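Side-chain contact in MP-4 (Mucuna pruriens, PDB 5DSS), which belongs to the Kunitz-type trypsin inhibitor family and helps the seeds neutralise snake venom indirectly, by raising antibodies that cross-react with it: residues A[158-162]-A[163-167]. Sequence-based numbering, arbitrary orientation.
Sequences YGNRE and GRRLG
One backbone hydrogen bond, from Tyr158 N to Arg165 O at 2.9 Å, closes the base of the hairpin loop where the chain leaves strand 156-157 and comes back as strand 164-167. The Tyr158 carbonyl faces the returning strand too, and the aliphatic start of Arg164 lies against it, with CG 3.7 Å from Tyr158 O.

The side-chain part of the contact belongs to Arg165. Its CG sits beside the backbone N (chi1 -56°), which sends the chain back along the loop, so that CD passes 3.6 Å from Gly159 O and packs 3.9 Å from Asn160 CB. A bend at chi3 then brings the guanidinium to the Asn160 amide; the two groups cross obliquely, their planes 35° apart. Asn160 ND2 and Arg165 NH1 are both donors and cannot bond to each other as modelled, so their close approach is doubtful.

Opposite charges may add a weak attraction: Glu162 OE1, itself less surely placed, is 4.5 Å from Arg165 NH1 and well out of the guanidinium plane, no salt bridge. Arg164 makes backbone hydrogen bonds with Gln51 of strand 49-51. Asn160 touches Arg41 of a neighbouring loop.

The whole is a beta-hairpin, its loop joining two antiparallel neighbours in a member of the Kunitz-type inhibitor family, whose fold is the beta-trefoil.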
loop_
_atom_site.group_PDB
_atom_site.type_symbol
_atom_site.label_atom_id
_atom_site.label_comp_id
_atom_site.label_asym_id
_atom_site.label_seq_id
_atom_site.Cartn_x
_atom_site.Cartn_y
_atom_site.Cartn_z
ATOM N N TYR A 158 5.884 -8.060 7.072
ATOM C CA TYR A 158 7.164 -8.343 7.705
ATOM C C TYR A 158 7.155 -7.386 8.894
ATOM O O TYR A 158 6.499 -6.348 8.830
ATOM C CB TYR A 158 8.305 -8.060 6.725
ATOM C CG TYR A 158 9.461 -9.015 6.810
ATOM C CD1 TYR A 158 9.782 -9.662 8.000
ATOM C CD2 TYR A 158 10.265 -9.236 5.704
ATOM C CE1 TYR A 158 10.856 -10.529 8.073
ATOM C CE2 TYR A 158 11.348 -10.102 5.756
ATOM C CZ TYR A 158 11.641 -10.746 6.941
ATOM O OH TYR A 158 12.723 -11.603 6.996
ATOM N N GLY A 159 7.845 -7.714 9.972
ATOM C CA GLY A 159 7.762 -6.833 11.109
ATOM C C GLY A 159 9.035 -6.117 11.489
ATOM O O GLY A 159 9.154 -4.913 11.280
ATOM N N ASN A 160 9.984 -6.859 12.042
ATOM C CA ASN A 160 11.261 -6.292 12.453
ATOM C C ASN A 160 11.231 -5.610 13.842
ATOM O O ASN A 160 12.214 -4.985 14.243
ATOM C CB ASN A 160 11.855 -5.377 11.350
ATOM C CG ASN A 160 13.358 -5.109 11.530
ATOM O OD1 ASN A 160 13.835 -4.833 12.639
ATOM N ND2 ASN A 160 14.105 -5.170 10.420
ATOM N N ARG A 161 10.125 -5.748 14.584
ATOM C CA ARG A 161 10.091 -5.325 16.010
ATOM C C ARG A 161 9.957 -3.804 16.225
ATOM O O ARG A 161 10.271 -3.272 17.288
ATOM C CB ARG A 161 11.331 -5.858 16.773
ATOM C CG ARG A 161 11.740 -7.295 16.461
ATOM C CD ARG A 161 12.919 -7.759 17.314
ATOM N NE ARG A 161 14.168 -7.038 17.035
ATOM C CZ ARG A 161 14.850 -6.332 17.933
ATOM N NH1 ARG A 161 14.424 -6.237 19.188
ATOM N NH2 ARG A 161 15.969 -5.722 17.579
ATOM N N GLU A 162 9.479 -3.110 15.205
ATOM C CA GLU A 162 9.335 -1.658 15.267
ATOM C C GLU A 162 7.902 -1.254 15.014
ATOM O O GLU A 162 7.435 -0.188 15.420
ATOM C CB GLU A 162 10.257 -1.104 14.211
ATOM C CG GLU A 162 11.368 -2.113 13.939
ATOM C CD GLU A 162 12.683 -1.484 13.572
ATOM O OE1 GLU A 162 12.686 -0.692 12.617
ATOM O OE2 GLU A 162 13.699 -1.794 14.227
ATOM N N GLY A 163 7.222 -2.169 14.348
ATOM C CA GLY A 163 5.883 -1.987 13.852
ATOM C C GLY A 163 5.836 -3.097 12.836
ATOM O O GLY A 163 6.396 -4.173 13.048
ATOM N N ARG A 164 5.192 -2.822 11.717
ATOM C CA ARG A 164 5.008 -3.815 10.711
ATOM C C ARG A 164 5.274 -3.273 9.307
ATOM O O ARG A 164 4.419 -2.617 8.705
ATOM C CB ARG A 164 3.580 -4.268 10.796
ATOM C CG ARG A 164 3.401 -5.755 10.742
ATOM C CD ARG A 164 1.932 -5.966 10.939
ATOM N NE ARG A 164 1.680 -7.250 11.549
ATOM C CZ ARG A 164 1.069 -7.391 12.709
ATOM N NH1 ARG A 164 0.654 -6.300 13.358
ATOM N NH2 ARG A 164 0.849 -8.622 13.182
ATOM N N ARG A 165 6.463 -3.559 8.783
ATOM C CA ARG A 165 6.842 -3.107 7.452
ATOM C C ARG A 165 6.102 -3.977 6.449
ATOM O O ARG A 165 6.202 -5.209 6.487
ATOM C CB ARG A 165 8.375 -3.275 7.228
ATOM C CG ARG A 165 9.182 -2.530 8.305
ATOM C CD ARG A 165 10.600 -3.006 8.558
ATOM N NE ARG A 165 11.523 -2.463 7.566
ATOM C CZ ARG A 165 12.855 -2.403 7.698
ATOM N NH1 ARG A 165 13.464 -2.855 8.798
ATOM N NH2 ARG A 165 13.594 -1.882 6.722
ATOM N N LEU A 166 5.324 -3.358 5.573
ATOM C CA LEU A 166 4.722 -4.121 4.507
ATOM C C LEU A 166 5.765 -4.771 3.609
ATOM O O LEU A 166 6.929 -4.381 3.629
ATOM C CB LEU A 166 3.834 -3.228 3.661
ATOM C CG LEU A 166 2.439 -2.889 4.162
ATOM C CD1 LEU A 166 1.759 -2.017 3.111
ATOM C CD2 LEU A 166 1.668 -4.173 4.413
ATOM N N GLY A 167 5.348 -5.745 2.799
ATOM C CA GLY A 167 6.281 -6.427 1.932
ATOM C C GLY A 167 5.523 -7.287 0.964
ATOM O O GLY A 167 4.309 -7.397 1.085
#